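Local coordinates for Asp/Glu-specific dipeptidyl-peptidase (Flavobacterium psychrophilum, PDB 5JXF), which removes dipeptides from the N-terminus of oligopeptides, with strict specificity for aspartate or glutamate at the P1 position, at residues 336-339 against 340-344; 345-348 against 349-353; 103-106 against 107-110. All coordinates share one frame; numbering follows the deposited sequence.

Contact 1. Residues 336-339 against 340-344; sequences SKYA and GVANY. With ARG (arginine), chain E.
Ala339 and Asn343, one helical turn apart, present a backbone carbonyl and a side-chain amide to the same bound arginine. The amide of Asn343 meets the ligand's main chain with both ends: OD1 takes a hydrogen bond from the arginine N at 2.8 Å, while ND2 gives one to the arginine O at a modelled 2.5 Å, a length so short that it is doubtful. With CG anti to the backbone N (chi1 -169°), the amide is carried away from the preceding turn and onto the ligand. A second bond to OD1, from Asn228, helps to fix the amide's rotation. At the other end of the ligand, NH2 makes a weak bond to Ala339 O, which also accepts the backbone N of Asn343 at 3.0 Å. That backbone bond is one of the i to i+4 bonds of helix 328-357, one face of which lines the dipeptide pocket of this S46 serine peptidase. Ala339 CB lies 3.7 Å from the ligand NH2. Elsewhere round the helix, the Tyr338 ring meets the methyl of Ala342 obliquely, CE1 to CB 3.8 Å, and both Tyr338 and Val341 pack on Leu317 of helix 295-325. Val341 turns CG2 back along the helix, placing it 3.5 Å from Lys337 O.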
loop_
_atom_site.group_PDB
_atom_site.type_symbol
_atom_site.label_atom_id
_atom_site.label_comp_id
_atom_site.label_asym_id
_atom_site.label_seq_id
_atom_site.Cartn_x
_atom_site.Cartn_y
_atom_site.Cartn_z
ATOM N N SER A 336 -24.963 -0.394 9.377
ATOM C CA SER A 336 -24.976 1.056 9.466
ATOM C C SER A 336 -24.232 1.530 10.696
ATOM O O SER A 336 -23.437 2.466 10.631
ATOM C CB SER A 336 -26.413 1.577 9.486
ATOM O OG SER A 336 -26.422 2.987 9.487
ATOM N N LYS A 337 -24.493 0.883 11.824
ATOM C CA LYS A 337 -23.845 1.276 13.071
ATOM C C LYS A 337 -22.331 1.065 13.009
ATOM O O LYS A 337 -21.581 1.873 13.547
ATOM C CB LYS A 337 -24.441 0.516 14.262
ATOM C CG LYS A 337 -25.930 0.774 14.477
ATOM C CD LYS A 337 -26.422 0.099 15.751
ATOM C CE LYS A 337 -26.230 -1.404 15.693
ATOM N NZ LYS A 337 -26.841 -2.118 16.855
ATOM N N TYR A 338 -21.881 -0.005 12.350
ATOM C CA TYR A 338 -20.442 -0.262 12.203
ATOM C C TYR A 338 -19.769 0.780 11.301
ATOM O O TYR A 338 -18.747 1.359 11.674
ATOM C CB TYR A 338 -20.193 -1.674 11.651
ATOM C CG TYR A 338 -18.726 -2.029 11.490
ATOM C CD1 TYR A 338 -18.024 -1.675 10.341
ATOM C CD2 TYR A 338 -18.046 -2.725 12.483
ATOM C CE1 TYR A 338 -16.689 -2.007 10.190
ATOM C CE2 TYR A 338 -16.702 -3.063 12.338
ATOM C CZ TYR A 338 -16.032 -2.692 11.195
ATOM O OH TYR A 338 -14.707 -3.019 11.042
ATOM N N ALA A 339 -20.343 1.014 10.120
ATOM C CA ALA A 339 -19.778 1.954 9.146
ATOM C C ALA A 339 -19.598 3.377 9.704
ATOM O O ALA A 339 -18.587 4.031 9.437
ATOM C CB ALA A 339 -20.653 1.996 7.900
ATOM N N GLY A 340 -20.585 3.858 10.457
ATOM C CA GLY A 340 -20.478 5.157 11.094
ATOM C C GLY A 340 -19.280 5.251 12.017
ATOM O O GLY A 340 -18.440 6.138 11.864
ATOM N N VAL A 341 -19.209 4.322 12.967
ATOM C CA VAL A 341 -18.104 4.233 13.922
ATOM C C VAL A 341 -16.749 4.090 13.237
ATOM O O VAL A 341 -15.803 4.808 13.572
ATOM C CB VAL A 341 -18.304 3.046 14.897
ATOM C CG1 VAL A 341 -17.030 2.764 15.685
ATOM C CG2 VAL A 341 -19.465 3.339 15.849
ATOM N N ALA A 342 -16.680 3.174 12.270
ATOM C CA ALA A 342 -15.445 2.846 11.547
ATOM C C ALA A 342 -14.884 4.024 10.742
ATOM O O ALA A 342 -13.676 4.228 10.670
ATOM C CB ALA A 342 -15.690 1.646 10.617
ATOM N N ASN A 343 -15.776 4.796 10.144
ATOM C CA ASN A 343 -15.407 5.939 9.324
ATOM C C ASN A 343 -14.578 6.988 10.065
ATOM O O ASN A 343 -13.547 7.439 9.569
ATOM C CB ASN A 343 -16.668 6.596 8.761
ATOM C CG ASN A 343 -16.356 7.610 7.691
ATOM O OD1 ASN A 343 -15.556 7.351 6.783
ATOM N ND2 ASN A 343 -16.974 8.786 7.794
ATOM N N TYR A 344 -15.029 7.382 11.255
ATOM C CA TYR A 344 -14.269 8.339 12.058
ATOM C C TYR A 344 -13.034 7.715 12.727
ATOM O O TYR A 344 -12.024 8.393 12.930
ATOM C CB TYR A 344 -15.180 8.982 13.109
ATOM C CG TYR A 344 -16.082 10.011 12.483
ATOM C CD1 TYR A 344 -15.580 11.249 12.106
ATOM C CD2 TYR A 344 -17.407 9.728 12.212
ATOM C CE1 TYR A 344 -16.380 12.200 11.514
ATOM C CE2 TYR A 344 -18.225 10.680 11.612
ATOM C CZ TYR A 344 -17.699 11.916 11.270
ATOM O OH TYR A 344 -18.486 12.874 10.676
HETATM N N ARG E . -15.271 8.134 4.094
HETATM C CA ARG E . -16.610 8.524 3.676
HETATM C C ARG E . -16.975 9.836 4.379
HETATM O O ARG E . -16.941 9.911 5.604
HETATM C CB ARG E . -17.624 7.419 3.996
HETATM C CG ARG E . -17.406 6.112 3.218
HETATM C CD ARG E . -18.389 5.022 3.653
HETATM N NE ARG E . -18.275 4.728 5.079
HETATM C CZ ARG E . -17.485 3.781 5.592
HETATM N NH1 ARG E . -16.740 3.019 4.791
HETATM N NH2 ARG E . -17.443 3.586 6.909
#

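Contact 2. Residues 345-348 against 349-353; sequences WKKW and IGESQ
Trp345 and Ile349 begin a run of i to i+4 backbone hydrogen bonds, weak between Ile349 N and Trp345 O but firm in the next three, with Gly350 N reaching Lys346 O at an N-H...O angle of 173°. The segment is an uninterrupted α-helix, part of helix 328-357, and the side chains of Trp345 and Trp348 rest against helix 295-325. With CG1 anti to its carbonyl carbon (chi1 -68°), Ile349 runs back toward Trp345 and sends CD1 over one face of the indole in a CH-pi contact, 3.9 Å from the centroid of the five-membered ring. Ile349 CD1 sits toward the rim, closest to Trp345 CE2 at 3.5 Å. The indole NE1 is buried here without a polar partner. Trp348 and Glu351 run side by side, their ring and carboxylate planes only 23° apart, with Glu351 OE1 3.8 Å from Trp348 CD1; Asn306 holds both OE1 and Ser352 OG, and the Trp348 indole has a cation-pi partner in Lys309. Lys347, extended beyond CG, passes Glu351 with NZ 4.6 Å from OE2, and its salt bridge is to Asp688. Its side chain lies about 4 Å from that of Arg680, probably the determinant of acidic P1 specificity. Ser352 grips the carbonyl of Trp348 twice, N at 2.9 Å and OG at 3.2 Å, the two donors approaching Trp348 O from opposite faces of its plane.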
loop_
_atom_site.group_PDB
_atom_site.type_symbol
_atom_site.label_atom_id
_atom_site.label_comp_id
_atom_site.label_asym_id
_atom_site.label_seq_id
_atom_site.Cartn_x
_atom_site.Cartn_y
_atom_site.Cartn_z
ATOM N N TRP A 345 -13.115 6.431 13.065
ATOM C CA TRP A 345 -11.961 5.729 13.620
ATOM C C TRP A 345 -10.779 5.836 12.670
ATOM O O TRP A 345 -9.662 6.180 13.073
ATOM C CB TRP A 345 -12.276 4.261 13.883
ATOM C CG TRP A 345 -11.031 3.421 13.986
ATOM C CD1 TRP A 345 -10.172 3.339 15.057
ATOM C CD2 TRP A 345 -10.489 2.552 12.974
ATOM N NE1 TRP A 345 -9.138 2.473 14.767
ATOM C CE2 TRP A 345 -9.310 1.976 13.501
ATOM C CE3 TRP A 345 -10.889 2.204 11.677
ATOM C CZ2 TRP A 345 -8.526 1.072 12.773
ATOM C CZ3 TRP A 345 -10.111 1.303 10.958
ATOM C CH2 TRP A 345 -8.943 0.748 11.509
ATOM N N LYS A 346 -11.033 5.565 11.398
ATOM C CA LYS A 346 -9.962 5.665 10.427
ATOM C C LYS A 346 -9.637 7.115 10.109
ATOM O O LYS A 346 -8.463 7.434 9.916
ATOM C CB LYS A 346 -10.297 4.918 9.141
ATOM C CG LYS A 346 -9.077 4.720 8.245
ATOM C CD LYS A 346 -9.425 3.969 6.978
ATOM C CE LYS A 346 -8.155 3.443 6.251
ATOM N NZ LYS A 346 -8.531 2.908 4.870
ATOM N N LYS A 347 -10.656 7.990 10.060
ATOM C CA LYS A 347 -10.407 9.406 9.780
ATOM C C LYS A 347 -9.378 9.956 10.757
ATOM O O LYS A 347 -8.436 10.664 10.375
ATOM C CB LYS A 347 -11.702 10.265 9.859
ATOM C CG LYS A 347 -11.449 11.724 9.507
ATOM C CD LYS A 347 -12.510 12.670 10.074
ATOM C CE LYS A 347 -12.112 14.129 9.885
ATOM N NZ LYS A 347 -13.248 15.038 10.177
ATOM N N TRP A 348 -9.573 9.622 12.028
ATOM C CA TRP A 348 -8.775 10.192 13.098
ATOM C C TRP A 348 -7.325 9.694 13.015
ATOM O O TRP A 348 -6.389 10.435 13.319
ATOM C CB TRP A 348 -9.409 9.869 14.452
ATOM C CG TRP A 348 -10.710 10.652 14.678
ATOM C CD1 TRP A 348 -11.047 11.847 14.118
ATOM C CD2 TRP A 348 -11.817 10.275 15.508
ATOM N NE1 TRP A 348 -12.292 12.239 14.547
ATOM C CE2 TRP A 348 -12.785 11.293 15.403
ATOM C CE3 TRP A 348 -12.083 9.174 16.327
ATOM C CZ2 TRP A 348 -13.995 11.245 16.087
ATOM C CZ3 TRP A 348 -13.284 9.131 17.006
ATOM C CH2 TRP A 348 -14.222 10.160 16.885
ATOM N N ILE A 349 -7.148 8.451 12.581
ATOM C CA ILE A 349 -5.802 7.923 12.341
ATOM C C ILE A 349 -5.099 8.807 11.305
ATOM O O ILE A 349 -4.038 9.374 11.587
ATOM C CB ILE A 349 -5.864 6.448 11.899
ATOM C CG1 ILE A 349 -6.339 5.593 13.078
ATOM C CG2 ILE A 349 -4.516 5.953 11.327
ATOM C CD1 ILE A 349 -6.694 4.170 12.725
ATOM N N GLY A 350 -5.737 8.991 10.146
ATOM C CA GLY A 350 -5.203 9.844 9.097
ATOM C C GLY A 350 -4.985 11.285 9.502
ATOM O O GLY A 350 -3.991 11.905 9.132
ATOM N N GLU A 351 -5.931 11.825 10.265
ATOM C CA GLU A 351 -5.857 13.208 10.680
ATOM C C GLU A 351 -4.658 13.435 11.597
ATOM O O GLU A 351 -3.887 14.375 11.401
ATOM C CB GLU A 351 -7.156 13.618 11.375
ATOM C CG GLU A 351 -7.120 15.010 11.943
ATOM C CD GLU A 351 -8.445 15.410 12.605
ATOM O OE1 GLU A 351 -8.765 14.884 13.704
ATOM O OE2 GLU A 351 -9.176 16.226 11.993
ATOM N N SER A 352 -4.504 12.573 12.598
ATOM C CA SER A 352 -3.350 12.655 13.485
ATOM C C SER A 352 -2.053 12.427 12.699
ATOM O O SER A 352 -1.039 13.079 12.962
ATOM C CB SER A 352 -3.467 11.642 14.631
ATOM O OG SER A 352 -4.584 11.936 15.457
ATOM N N GLN A 353 -2.109 11.525 11.719
ATOM C CA GLN A 353 -0.953 11.224 10.869
ATOM C C GLN A 353 -0.514 12.447 10.064
ATOM O O GLN A 353 0.653 12.834 10.110
ATOM C CB GLN A 353 -1.265 10.052 9.925
ATOM C CG GLN A 353 -0.059 9.532 9.142
ATOM C CD GLN A 353 -0.335 8.216 8.415
ATOM O OE1 GLN A 353 -1.040 7.342 8.926
ATOM N NE2 GLN A 353 0.221 8.077 7.209
#

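Contact 3. Residues 103-106 against 107-110; sequences GFDA and IQNH
Gly103 and Ile107 open a series of four backbone hydrogen bonds, each joining a carbonyl to the amide four residues on. Gln108 N to Phe104 O is short and almost straight, 2.7 Å at 175°, whereas Asn109 N reaches Asp105 O at a more bent 144°. His110 N closes the series on Ala106 O at 3.1 Å. Van der Waals contact centres on Ile107, whose CG1 stands anti to the carbonyl carbon (chi1 -66°) and therefore runs back along the helix, bringing CD1 within 3.5 Å of Gly103 O. The same side chain packs on Tyr117 and Leu118 of helix 117-120. An alanine here is likely to open a gap beside Gly103 and against these two residues. Residues 103 to 109 belong to helix 100-109, which carries His101, by similarity the charge-relay histidine of this S46 serine peptidase, and the side chain of Phe104 lies about 5 Å from that of His101. The ring of Phe104 also reaches Ala335 of helix 328-357. Where the helix ends, His110 leaves helical geometry and its imidazole turns back, so that Ala106 O lies at the ring edge, near its plane, 2.9 Å from His110 CD2. The polar side chains bond to residues beyond the two segments: His110 NE2 pairs with Asn133, and the chain of Gln108, bent at chi2, delivers NE2 to Ile332 O on helix 328-357.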
loop_
_atom_site.group_PDB
_atom_site.type_symbol
_atom_site.label_atom_id
_atom_site.label_comp_id
_atom_site.label_asym_id
_atom_site.label_seq_id
_atom_site.Cartn_x
_atom_site.Cartn_y
_atom_site.Cartn_z
ATOM N N GLY A 103 -27.542 7.053 1.642
ATOM C CA GLY A 103 -28.723 6.212 1.590
ATOM C C GLY A 103 -28.647 4.965 2.461
ATOM O O GLY A 103 -29.660 4.282 2.660
ATOM N N PHE A 104 -27.455 4.669 2.980
ATOM C CA PHE A 104 -27.163 3.384 3.648
ATOM C C PHE A 104 -28.130 3.070 4.795
ATOM O O PHE A 104 -28.717 1.984 4.851
ATOM C CB PHE A 104 -25.721 3.399 4.158
ATOM C CG PHE A 104 -25.126 2.025 4.412
ATOM C CD1 PHE A 104 -24.733 1.216 3.360
ATOM C CD2 PHE A 104 -24.922 1.569 5.708
ATOM C CE1 PHE A 104 -24.175 -0.031 3.598
ATOM C CE2 PHE A 104 -24.360 0.321 5.950
ATOM C CZ PHE A 104 -23.992 -0.476 4.895
ATOM N N ASP A 105 -28.312 4.029 5.695
ATOM C CA ASP A 105 -29.185 3.827 6.843
ATOM C C ASP A 105 -30.610 3.495 6.389
ATOM O O ASP A 105 -31.260 2.624 6.968
ATOM C CB ASP A 105 -29.181 5.060 7.753
ATOM C CG ASP A 105 -29.959 4.836 9.042
ATOM O OD1 ASP A 105 -29.512 3.991 9.855
ATOM O OD2 ASP A 105 -31.007 5.491 9.245
ATOM N N ALA A 106 -31.076 4.167 5.339
ATOM C CA ALA A 106 -32.355 3.835 4.715
ATOM C C ALA A 106 -32.353 2.434 4.072
ATOM O O ALA A 106 -33.320 1.682 4.181
ATOM C CB ALA A 106 -32.712 4.884 3.676
ATOM N N ILE A 107 -31.278 2.083 3.384
ATOM C CA ILE A 107 -31.195 0.748 2.800
ATOM C C ILE A 107 -31.190 -0.344 3.880
ATOM O O ILE A 107 -31.943 -1.324 3.780
ATOM C CB ILE A 107 -29.947 0.607 1.909
ATOM C CG1 ILE A 107 -30.080 1.517 0.697
ATOM C CG2 ILE A 107 -29.784 -0.826 1.450
ATOM C CD1 ILE A 107 -28.782 2.013 0.186
ATOM N N GLN A 108 -30.353 -0.170 4.908
ATOM C CA GLN A 108 -30.259 -1.147 6.002
ATOM C C GLN A 108 -31.593 -1.260 6.682
ATOM O O GLN A 108 -32.008 -2.343 7.092
ATOM C CB GLN A 108 -29.200 -0.748 7.041
ATOM C CG GLN A 108 -29.017 -1.763 8.192
ATOM C CD GLN A 108 -29.878 -1.469 9.429
ATOM O OE1 GLN A 108 -30.474 -0.390 9.561
ATOM N NE2 GLN A 108 -29.933 -2.431 10.347
ATOM N N ASN A 109 -32.261 -0.117 6.808
ATOM C CA ASN A 109 -33.553 -0.092 7.459
ATOM C C ASN A 109 -34.588 -0.905 6.672
ATOM O O ASN A 109 -35.431 -1.539 7.310
ATOM C CB ASN A 109 -34.048 1.341 7.677
ATOM C CG ASN A 109 -35.302 1.393 8.541
ATOM O OD1 ASN A 109 -35.387 0.732 9.583
ATOM N ND2 ASN A 109 -36.280 2.185 8.115
ATOM N N HIS A 110 -34.566 -0.946 5.327
ATOM C CA HIS A 110 -35.551 -1.877 4.766
ATOM C C HIS A 110 -34.911 -3.204 4.354
ATOM O O HIS A 110 -35.482 -3.929 3.544
ATOM C CB HIS A 110 -36.363 -1.363 3.557
ATOM C CG HIS A 110 -36.854 0.052 3.680
ATOM N ND1 HIS A 110 -38.086 0.436 3.180
ATOM C CD2 HIS A 110 -36.214 1.187 3.985
ATOM C CE1 HIS A 110 -38.229 1.739 3.338
ATOM N NE2 HIS A 110 -37.085 2.237 3.764
#

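Contact 3 comes first along the chain, on helix 100-109, followed much later by contacts 1 and 2, which adjoin on helix 328-357 with centres about 14 Å apart. Contacts 1 and 3 are also about 14 Å apart between centres, yet they touch: Ser336 OG lies 3.3 Å from Asp105 OD1, probably a hydrogen bond, and Phe104 packs on Ser336. Contacts 2 and 3 do not meet, their nearest atoms being about 15 Å apart. Helix 328-357 thus touches helix 100-109, which bears the probable catalytic histidine, beside Ser336, then passes the bound arginine at contact 1 and continues to the neighbourhood of the arginine thought to recognise the P1 residue at contact 2.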